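Local coordinates for protein putative aminopeptidase (Leishmania major, PDB 5NTH) that probably acts as a manganese-dependent M17 leucyl aminopeptidase, removing residues from the N-terminus of peptides, and here holds the inhibitor actinonin at its metal site, at residues Y264-C269 with H366-D371; E383-D388 with D476-A481; Y465-Y470 with G492-E497. All coordinates share one frame; numbering follows the deposited sequence.

Contact 1: residues Y264-C269 with H366-D371; sequences YAVGKC and HSYRND
Lys268 and Tyr368 carry this contact, one through a charged tip and the other through the face of its ring. The lysine follows helix 261-267 in the chain. Its side chain runs extended from CG to CE and bends only at the last torsion (chi4 85°), which swings NZ onto the backbone of the facing loop. NZ donates to His366 O at 2.7 Å, standing above the carbonyl plane (46° out of it), while CG of the same lysine also lies close to that oxygen. Tyr368 holds CG between its backbone N and carbonyl carbon, and its ring lies alongside Val266, both side chains pointing the same way. Val266 CA sits over one ring face, 4.2 Å from the centroid and 18° off the normal, a CH-pi contact; Val266 CG2 reaches Tyr368 CZ at 3.8 Å. At the root of the side chain, Ala265 CB packs against Tyr368 CB at 4.3 Å. At the far end Cys269 SG approaches Ser367 OG to 3.3 Å; that hydroxyl is hydrogen-bonded to Ala362 O. Tyr368 also touches Glu390, a manganese ligand, and Ile393 of helix 391-404. The contact thus fastens helix 261-267 and the residues after it to a loop that backs the two-metal site of the M17 catalytic domain.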
loop_
_atom_site.group_PDB
_atom_site.type_symbol
_atom_site.label_atom_id
_atom_site.label_comp_id
_atom_site.label_asym_id
_atom_site.label_seq_id
_atom_site.Cartn_x
_atom_site.Cartn_y
_atom_site.Cartn_z
ATOM N N TYR A 264 9.744 -18.937 25.733
ATOM C CA TYR A 264 11.025 -19.314 25.158
ATOM C C TYR A 264 11.032 -19.129 23.625
ATOM O O TYR A 264 12.018 -18.666 23.053
ATOM C CB TYR A 264 11.377 -20.757 25.490
ATOM C CG TYR A 264 12.620 -21.159 24.768
ATOM C CD1 TYR A 264 13.868 -20.804 25.252
ATOM C CD2 TYR A 264 12.554 -21.829 23.551
ATOM C CE1 TYR A 264 15.030 -21.141 24.569
ATOM C CE2 TYR A 264 13.704 -22.175 22.865
ATOM C CZ TYR A 264 14.940 -21.825 23.379
ATOM O OH TYR A 264 16.077 -22.159 22.692
ATOM N N ALA A 265 9.938 -19.521 22.970
ATOM C CA ALA A 265 9.802 -19.343 21.523
ATOM C C ALA A 265 9.951 -17.879 21.097
ATOM O O ALA A 265 10.638 -17.582 20.102
ATOM C CB ALA A 265 8.456 -19.869 21.051
ATOM N N VAL A 266 9.301 -16.979 21.842
ATOM C CA VAL A 266 9.207 -15.565 21.452
ATOM C C VAL A 266 10.577 -14.890 21.527
ATOM O O VAL A 266 10.951 -14.097 20.623
ATOM C CB VAL A 266 8.181 -14.781 22.313
ATOM C CG1 VAL A 266 8.254 -13.283 22.049
ATOM C CG2 VAL A 266 6.774 -15.232 22.002
ATOM N N GLY A 267 11.307 -15.217 22.596
ATOM C CA GLY A 267 12.559 -14.561 22.907
ATOM C C GLY A 267 13.817 -15.280 22.503
ATOM O O GLY A 267 14.911 -14.779 22.792
ATOM N N LYS A 268 13.684 -16.423 21.828
ATOM C CA LYS A 268 14.844 -17.273 21.516
ATOM C C LYS A 268 15.816 -16.691 20.496
ATOM O O LYS A 268 16.990 -17.072 20.441
ATOM C CB LYS A 268 14.409 -18.682 21.083
ATOM C CG LYS A 268 13.817 -18.866 19.679
ATOM C CD LYS A 268 13.300 -20.304 19.524
ATOM C CE LYS A 268 12.523 -20.557 18.248
ATOM N NZ LYS A 268 13.457 -20.878 17.138
ATOM N N CYS A 269 15.315 -15.761 19.696
ATOM C CA CYS A 269 16.101 -15.151 18.636
ATOM C C CYS A 269 16.950 -13.990 19.097
ATOM O O CYS A 269 17.930 -13.658 18.464
ATOM C CB CYS A 269 15.173 -14.647 17.556
ATOM S SG CYS A 269 16.101 -14.169 16.110
ATOM N N HIS A 366 16.805 -17.752 14.012
ATOM C CA HIS A 366 16.264 -18.469 15.178
ATOM C C HIS A 366 14.844 -17.973 15.556
ATOM O O HIS A 366 14.304 -18.387 16.584
ATOM C CB HIS A 366 17.240 -18.364 16.384
ATOM C CG HIS A 366 18.595 -18.954 16.115
ATOM N ND1 HIS A 366 19.071 -20.066 16.777
ATOM C CD2 HIS A 366 19.566 -18.603 15.233
ATOM C CE1 HIS A 366 20.277 -20.372 16.323
ATOM N NE2 HIS A 366 20.597 -19.503 15.382
ATOM N N SER A 367 14.241 -17.111 14.727
ATOM C CA SER A 367 12.890 -16.596 14.962
ATOM C C SER A 367 11.774 -17.645 14.831
ATOM O O SER A 367 11.789 -18.524 13.964
ATOM C CB SER A 367 12.564 -15.431 14.023
ATOM O OG SER A 367 13.333 -14.291 14.339
ATOM N N TYR A 368 10.799 -17.510 15.713
ATOM C CA TYR A 368 9.611 -18.312 15.657
ATOM C C TYR A 368 8.805 -17.734 14.515
ATOM O O TYR A 368 8.772 -16.527 14.326
ATOM C CB TYR A 368 8.901 -18.341 17.031
ATOM C CG TYR A 368 7.966 -17.196 17.417
ATOM C CD1 TYR A 368 8.380 -15.860 17.427
ATOM C CD2 TYR A 368 6.665 -17.476 17.854
ATOM C CE1 TYR A 368 7.498 -14.835 17.817
ATOM C CE2 TYR A 368 5.786 -16.471 18.228
ATOM C CZ TYR A 368 6.196 -15.160 18.208
ATOM O OH TYR A 368 5.289 -14.224 18.595
ATOM N N ARG A 369 8.205 -18.629 13.743
ATOM C CA ARG A 369 7.756 -18.344 12.393
ATOM C C ARG A 369 6.236 -18.221 12.335
ATOM O O ARG A 369 5.536 -18.607 13.263
ATOM C CB ARG A 369 8.259 -19.461 11.478
ATOM C CG ARG A 369 9.761 -19.799 11.576
ATOM C CD ARG A 369 10.092 -21.100 10.840
ATOM N NE ARG A 369 11.521 -21.466 10.802
ATOM C CZ ARG A 369 12.181 -22.165 11.741
ATOM N NH1 ARG A 369 11.560 -22.593 12.850
ATOM N NH2 ARG A 369 13.483 -22.442 11.581
ATOM N N ASN A 370 5.717 -17.622 11.277
ATOM C CA ASN A 370 4.279 -17.647 11.084
ATOM C C ASN A 370 4.038 -19.032 10.528
ATOM O O ASN A 370 4.389 -19.272 9.380
ATOM C CB ASN A 370 3.800 -16.561 10.127
ATOM C CG ASN A 370 4.195 -15.180 10.588
ATOM O OD1 ASN A 370 3.606 -14.625 11.494
ATOM N ND2 ASN A 370 5.234 -14.633 9.979
ATOM N N ASP A 371 3.533 -19.937 11.381
ATOM C CA ASP A 371 3.268 -21.383 11.120
ATOM C C ASP A 371 3.819 -22.343 12.193
ATOM O O ASP A 371 3.313 -23.459 12.322
ATOM C CB ASP A 371 3.737 -21.875 9.732
ATOM C CG ASP A 371 2.745 -21.550 8.629
ATOM O OD1 ASP A 371 1.622 -21.095 8.947
ATOM O OD2 ASP A 371 3.100 -21.737 7.452
#

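Contact 2: residues E383-D388 with D476-A481. With MN (manganese (II) ion), chain D; BB2 (actinonin), chain E.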
loop_
_atom_site.group_PDB
_atom_site.type_symbol
_atom_site.label_atom_id
_atom_site.label_comp_id
_atom_site.label_asym_id
_atom_site.label_seq_id
_atom_site.Cartn_x
_atom_site.Cartn_y
_atom_site.Cartn_z
ATOM N N GLU A 383 -0.934 -22.274 17.460
ATOM C CA GLU A 383 -0.446 -22.111 16.090
ATOM C C GLU A 383 -0.161 -20.633 15.811
ATOM O O GLU A 383 -1.079 -19.828 15.685
ATOM C CB GLU A 383 -1.442 -22.645 15.057
ATOM C CG GLU A 383 -0.776 -22.852 13.692
ATOM C CD GLU A 383 -1.739 -23.161 12.556
ATOM O OE1 GLU A 383 -2.970 -23.084 12.791
ATOM O OE2 GLU A 383 -1.248 -23.465 11.421
ATOM N N VAL A 384 1.107 -20.299 15.681
ATOM C CA VAL A 384 1.522 -18.920 15.479
ATOM C C VAL A 384 1.231 -18.477 14.068
ATOM O O VAL A 384 1.896 -18.897 13.166
ATOM C CB VAL A 384 3.032 -18.771 15.739
ATOM C CG1 VAL A 384 3.485 -17.338 15.514
ATOM C CG2 VAL A 384 3.374 -19.209 17.168
ATOM N N MET A 385 0.257 -17.604 13.880
ATOM C CA MET A 385 -0.062 -17.055 12.553
ATOM C C MET A 385 0.549 -15.697 12.287
ATOM O O MET A 385 0.754 -15.321 11.128
ATOM C CB MET A 385 -1.562 -16.927 12.402
ATOM C CG MET A 385 -2.312 -18.227 12.572
ATOM S SD MET A 385 -2.253 -19.191 11.057
ATOM C CE MET A 385 -0.620 -19.916 11.080
ATOM N N ASN A 386 0.791 -14.945 13.352
ATOM C CA ASN A 386 1.461 -13.674 13.266
ATOM C C ASN A 386 2.391 -13.547 14.417
ATOM O O ASN A 386 1.921 -13.500 15.559
ATOM C CB ASN A 386 0.486 -12.514 13.299
ATOM C CG ASN A 386 1.165 -11.209 12.938
ATOM O OD1 ASN A 386 2.015 -10.749 13.681
ATOM N ND2 ASN A 386 0.841 -10.637 11.779
ATOM N N THR A 387 3.686 -13.426 14.132
ATOM C CA THR A 387 4.685 -13.348 15.191
ATOM C C THR A 387 4.681 -11.988 15.906
ATOM O O THR A 387 5.311 -11.826 16.950
ATOM C CB THR A 387 6.085 -13.634 14.673
ATOM O OG1 THR A 387 6.451 -12.606 13.758
ATOM C CG2 THR A 387 6.138 -14.977 13.982
ATOM N N ASP A 388 3.975 -11.006 15.367
ATOM C CA ASP A 388 3.845 -9.732 16.059
ATOM C C ASP A 388 2.807 -9.695 17.197
ATOM O O ASP A 388 2.766 -8.699 17.965
ATOM C CB ASP A 388 3.572 -8.611 15.067
ATOM C CG ASP A 388 3.835 -7.262 15.651
ATOM O OD1 ASP A 388 4.353 -7.142 16.816
ATOM O OD2 ASP A 388 3.472 -6.305 14.958
ATOM N N ASP A 476 -4.556 -26.293 19.402
ATOM C CA ASP A 476 -5.687 -25.917 20.240
ATOM C C ASP A 476 -6.238 -24.551 19.859
ATOM O O ASP A 476 -7.446 -24.372 19.829
ATOM C CB ASP A 476 -5.325 -26.010 21.726
ATOM C CG ASP A 476 -5.107 -27.437 22.165
ATOM O OD1 ASP A 476 -5.987 -28.318 21.825
ATOM O OD2 ASP A 476 -4.052 -27.664 22.833
ATOM N N MET A 477 -5.339 -23.628 19.508
ATOM C CA MET A 477 -5.726 -22.296 19.088
ATOM C C MET A 477 -4.635 -21.625 18.261
ATOM O O MET A 477 -3.475 -22.031 18.283
ATOM C CB MET A 477 -5.955 -21.464 20.328
ATOM C CG MET A 477 -4.696 -21.280 21.175
ATOM S SD MET A 477 -4.989 -20.733 22.863
ATOM C CE MET A 477 -6.272 -19.524 22.535
ATOM N N ARG A 478 -5.008 -20.562 17.569
ATOM C CA ARG A 478 -4.017 -19.692 16.925
ATOM C C ARG A 478 -3.651 -18.612 17.892
ATOM O O ARG A 478 -4.135 -18.635 19.008
ATOM C CB ARG A 478 -4.602 -19.100 15.664
ATOM C CG ARG A 478 -5.027 -20.224 14.778
ATOM C CD ARG A 478 -5.284 -19.857 13.362
ATOM N NE ARG A 478 -4.788 -20.963 12.542
ATOM C CZ ARG A 478 -5.193 -21.247 11.312
ATOM N NH1 ARG A 478 -4.665 -22.280 10.681
ATOM N NH2 ARG A 478 -6.110 -20.495 10.707
ATOM N N ASN A 479 -2.814 -17.665 17.496
ATOM C CA ASN A 479 -2.558 -16.520 18.354
ATOM C C ASN A 479 -3.057 -15.174 17.810
ATOM O O ASN A 479 -2.700 -14.148 18.336
ATOM C CB ASN A 479 -1.080 -16.442 18.664
ATOM C CG ASN A 479 -0.300 -15.824 17.543
ATOM O OD1 ASN A 479 -0.706 -15.900 16.381
ATOM N ND2 ASN A 479 0.809 -15.172 17.875
ATOM N N ILE A 480 -3.857 -15.177 16.751
ATOM C CA ILE A 480 -4.481 -13.952 16.191
ATOM C C ILE A 480 -5.821 -14.447 15.638
ATOM O O ILE A 480 -5.963 -15.618 15.350
ATOM C CB ILE A 480 -3.615 -13.276 15.086
ATOM N N ALA A 481 -6.810 -13.588 15.491
ATOM C CA ALA A 481 -8.124 -14.050 15.060
ATOM C C ALA A 481 -8.144 -14.287 13.555
ATOM O O ALA A 481 -7.430 -13.651 12.819
ATOM C CB ALA A 481 -9.203 -13.053 15.474
HETATM MN MN MN D . 3.828 -7.256 18.708
HETATM C C5 BB2 E . 0.258 -4.821 18.382
HETATM C C3 BB2 E . 1.508 -5.547 18.781
HETATM O O4 BB2 E . 2.415 -5.548 17.997
HETATM N N1 BB2 E . 1.629 -6.124 19.968
HETATM O O2 BB2 E . 2.843 -6.760 20.310
HETATM C C6 BB2 E . -0.378 -5.523 17.189
HETATM C C12 BB2 E . -1.199 -4.513 16.453
HETATM O O13 BB2 E . -2.329 -4.333 16.817
HETATM C C7 BB2 E . -1.213 -6.712 17.682
HETATM C C8 BB2 E . -1.978 -7.441 16.583
HETATM C C9 BB2 E . -1.050 -8.185 15.634
HETATM C C10 BB2 E . -1.315 -7.805 14.187
HETATM C C11 BB2 E . -2.607 -8.424 13.683
HETATM N N14 BB2 E . -0.658 -3.834 15.451
HETATM C C15 BB2 E . -1.413 -2.811 14.735
HETATM C C16 BB2 E . -0.524 -1.603 14.353
HETATM C C18 BB2 E . -0.887 -0.921 13.025
HETATM C C17 BB2 E . -0.516 -0.563 15.491
HETATM C C19 BB2 E . -2.188 -3.464 13.616
HETATM O O20 BB2 E . -3.368 -3.650 13.833
HETATM N N21 BB2 E . -1.627 -3.829 12.441
HETATM C C22 BB2 E . -2.440 -3.909 11.220
HETATM C C23 BB2 E . -0.238 -4.182 12.109
HETATM C C24 BB2 E . -0.084 -4.021 10.596
HETATM C C25 BB2 E . -1.465 -3.719 10.046
HETATM C C26 BB2 E . -3.074 -5.309 11.192
HETATM O O27 BB2 E . -4.041 -5.479 12.238
#
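Asn479 bridges to the 383-388 loop with both ends of its amide: OD1 accepts from Met385 N at 3.2 Å, the donor standing above the carbonyl plane, and ND2 donates to Asn386 O at 3.1 Å (162°), nearly in its own amide plane. With the parallel bridge of Glu383 and Arg478, a straight bond from Glu383 N to Met477 O (2.7 Å) and a weak one from Asn479 N to Glu383 O, this makes the close-knit, buried part. The looser side holds the partly exposed Arg478 and Met385, with Thr316 of a neighbouring subunit packing on Met385. In a salt bridge, Arg478 grips Glu383 side-on, NE and NH1 both reaching OE1 at 2.8 Å from the same face of the carboxylate; Ser472 OG also bonds to that oxygen. Met385 SD lies 3.4 Å above the guanidinium plane, toward its rim. An Asx turn links Asn386 OD1 to Asp388 N, and Asp388 binds manganese through O and OD1 (2.0 Å for OD1); actinonin O4 and O2 share that ion. Strand 381-383 pairs in parallel with 477-478 and antiparallel with 373-375, while Phe495 of helix 488-497 packs against Met477 and Asn479, and the loop leads through Asp388 into helix 391-404.

Contact 3: residues Y465-Y470 with G492-E497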
loop_
_atom_site.group_PDB
_atom_site.type_symbol
_atom_site.label_atom_id
_atom_site.label_comp_id
_atom_site.label_asym_id
_atom_site.label_seq_id
_atom_site.Cartn_x
_atom_site.Cartn_y
_atom_site.Cartn_z
ATOM N N TYR A 465 -17.648 -16.083 21.754
ATOM C CA TYR A 465 -17.429 -15.436 20.469
ATOM C C TYR A 465 -15.957 -15.381 20.113
ATOM O O TYR A 465 -15.623 -15.561 18.936
ATOM C CB TYR A 465 -18.097 -14.053 20.460
ATOM C CG TYR A 465 -19.614 -14.086 20.249
ATOM C CD1 TYR A 465 -20.353 -15.299 20.160
ATOM C CD2 TYR A 465 -20.318 -12.907 20.135
ATOM C CE1 TYR A 465 -21.737 -15.297 19.931
ATOM C CE2 TYR A 465 -21.704 -12.899 19.941
ATOM C CZ TYR A 465 -22.416 -14.089 19.825
ATOM O OH TYR A 465 -23.772 -13.993 19.615
ATOM N N HIS A 466 -15.077 -15.196 21.106
ATOM C CA HIS A 466 -13.615 -15.191 20.847
ATOM C C HIS A 466 -13.110 -16.589 20.489
ATOM O O HIS A 466 -12.269 -16.733 19.608
ATOM C CB HIS A 466 -12.768 -14.618 22.004
ATOM C CG HIS A 466 -13.342 -13.385 22.620
ATOM N ND1 HIS A 466 -13.898 -12.370 21.870
ATOM C CD2 HIS A 466 -13.497 -13.021 23.911
ATOM C CE1 HIS A 466 -14.371 -11.438 22.673
ATOM N NE2 HIS A 466 -14.145 -11.811 23.915
ATOM N N GLU A 467 -13.626 -17.614 21.155
ATOM C CA GLU A 467 -13.208 -18.975 20.893
ATOM C C GLU A 467 -13.315 -19.273 19.425
ATOM O O GLU A 467 -12.447 -19.951 18.875
ATOM C CB GLU A 467 -14.056 -19.971 21.673
ATOM C CG GLU A 467 -13.620 -21.411 21.432
ATOM C CD GLU A 467 -14.336 -22.423 22.321
ATOM O OE1 GLU A 467 -15.586 -22.327 22.474
ATOM O OE2 GLU A 467 -13.645 -23.341 22.853
ATOM N N GLU A 468 -14.374 -18.762 18.801
ATOM C CA GLU A 468 -14.687 -19.133 17.431
ATOM C C GLU A 468 -13.946 -18.348 16.363
ATOM O O GLU A 468 -14.144 -18.620 15.203
ATOM C CB GLU A 468 -16.213 -19.131 17.156
ATOM C CG GLU A 468 -16.890 -17.767 16.927
ATOM C CD GLU A 468 -18.361 -17.874 16.462
ATOM O OE1 GLU A 468 -18.575 -18.478 15.377
ATOM O OE2 GLU A 468 -19.291 -17.347 17.155
ATOM N N VAL A 469 -13.102 -17.394 16.724
ATOM C CA VAL A 469 -12.210 -16.771 15.740
ATOM C C VAL A 469 -10.733 -17.175 15.900
ATOM O O VAL A 469 -9.897 -16.736 15.138
ATOM C CB VAL A 469 -12.374 -15.232 15.675
ATOM C CG1 VAL A 469 -13.802 -14.866 15.305
ATOM C CG2 VAL A 469 -11.950 -14.529 16.962
ATOM N N TYR A 470 -10.445 -18.043 16.860
ATOM C CA TYR A 470 -9.102 -18.577 17.139
ATOM C C TYR A 470 -8.918 -20.061 16.778
ATOM O O TYR A 470 -7.871 -20.666 17.127
ATOM C CB TYR A 470 -8.832 -18.463 18.644
ATOM C CG TYR A 470 -8.194 -17.206 19.092
ATOM C CD1 TYR A 470 -6.893 -16.914 18.752
ATOM C CD2 TYR A 470 -8.863 -16.343 19.921
ATOM C CE1 TYR A 470 -6.291 -15.746 19.176
ATOM C CE2 TYR A 470 -8.266 -15.183 20.372
ATOM C CZ TYR A 470 -6.977 -14.888 19.975
ATOM O OH TYR A 470 -6.361 -13.754 20.419
ATOM N N GLY A 492 -7.186 -10.386 22.632
ATOM C CA GLY A 492 -5.890 -10.434 23.264
ATOM C C GLY A 492 -5.989 -10.927 24.678
ATOM O O GLY A 492 -5.193 -11.741 25.110
ATOM N N GLY A 493 -6.979 -10.445 25.408
ATOM C CA GLY A 493 -7.208 -10.926 26.767
ATOM C C GLY A 493 -7.610 -12.382 26.853
ATOM O O GLY A 493 -7.120 -13.116 27.704
ATOM N N TYR A 494 -8.508 -12.786 25.964
ATOM C CA TYR A 494 -8.997 -14.174 25.880
ATOM C C TYR A 494 -7.878 -15.173 25.631
ATOM O O TYR A 494 -7.856 -16.251 26.200
ATOM C CB TYR A 494 -10.050 -14.291 24.768
ATOM C CG TYR A 494 -10.445 -15.710 24.434
ATOM C CD1 TYR A 494 -11.408 -16.390 25.187
ATOM C CD2 TYR A 494 -9.842 -16.380 23.359
ATOM C CE1 TYR A 494 -11.749 -17.698 24.884
ATOM C CE2 TYR A 494 -10.172 -17.683 23.043
ATOM C CZ TYR A 494 -11.125 -18.338 23.803
ATOM O OH TYR A 494 -11.440 -19.634 23.489
ATOM N N PHE A 495 -6.941 -14.802 24.785
ATOM C CA PHE A 495 -5.830 -15.671 24.533
ATOM C C PHE A 495 -5.169 -15.952 25.854
ATOM O O PHE A 495 -5.006 -17.081 26.202
ATOM C CB PHE A 495 -4.816 -15.065 23.573
ATOM C CG PHE A 495 -3.679 -15.980 23.293
ATOM C CD1 PHE A 495 -2.587 -16.043 24.156
ATOM C CD2 PHE A 495 -3.728 -16.851 22.215
ATOM C CE1 PHE A 495 -1.532 -16.931 23.919
ATOM C CE2 PHE A 495 -2.679 -17.730 21.974
ATOM C CZ PHE A 495 -1.581 -17.772 22.835
ATOM N N VAL A 496 -4.829 -14.907 26.600
ATOM C CA VAL A 496 -4.123 -15.053 27.884
ATOM C C VAL A 496 -4.977 -15.784 28.907
ATOM O O VAL A 496 -4.497 -16.590 29.681
ATOM C CB VAL A 496 -3.734 -13.703 28.507
ATOM C CG1 VAL A 496 -2.783 -13.925 29.671
ATOM C CG2 VAL A 496 -3.054 -12.791 27.493
ATOM N N GLU A 497 -6.255 -15.489 28.924
ATOM C CA GLU A 497 -7.126 -16.177 29.850
ATOM C C GLU A 497 -7.044 -17.708 29.731
ATOM O O GLU A 497 -7.127 -18.416 30.739
ATOM C CB GLU A 497 -8.556 -15.746 29.638
ATOM C CG GLU A 497 -9.470 -16.115 30.779
ATOM C CD GLU A 497 -10.886 -15.662 30.528
ATOM O OE1 GLU A 497 -11.192 -15.302 29.371
ATOM O OE2 GLU A 497 -11.701 -15.663 31.489
#
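Tyr494 meets His466 and Tyr470 in an aromatic cluster that joins the end of helix 463-467, and the type I beta turn from Glu467 to Tyr470, to helix 488-497. Tyr494 points toward the 465-470 segment, with CG anti to its backbone N (chi1 170°). His466 and Tyr494 slide past each other in opposite directions: His466 CB stands over the phenol face, 3.8 Å from the ring centroid, as a CH-pi contact. The imidazole follows in an offset edge-to-face pair, its edge toward the Tyr494 face, centroids 5.7 Å apart and planes at 62°. Tyr470 also runs counter to Tyr494, but differently. Their planes are only 26° apart, yet the rings are slid so far that they barely overlap, and contact falls to the rims, with Tyr470 CD2 at 3.6 Å from Tyr494 CD2. Tyr470 crosses Phe495 at about a right angle, bringing CE1 near the Phe495 plane at the ring edge. Its hydroxyl is hydrogen-bonded to Cys491 O and lies 3.7 Å from Phe495 CB. Glu467 N also lies over the Tyr494 face, and the exposed Glu467 side chain crosses the phenol obliquely, its CB 3.2 Å from Tyr494 OH.

All three contacts lie in the catalytic domain, but their chemistry differs. Contacts 1 and 3 are largely buried and each anchors a helix, the first by a tyrosine face and one lysine bond to a loop carbonyl, the third by aromatic rings. Contact 2 is only partly buried and relies on backbone pairing, amide bonds and a salt bridge; it alone holds a metal ligand. It also lies between the others: Asp371 N reaches Val384 O at 2.6 Å, and Arg478 N reaches Tyr470 O at 2.9 Å, both probable hydrogen bonds. Contacts 1 and 3 do not touch, their nearest atoms about 9 Å apart. Contacts 1 and 2 both meet the second subunit, contact 3 the fourth.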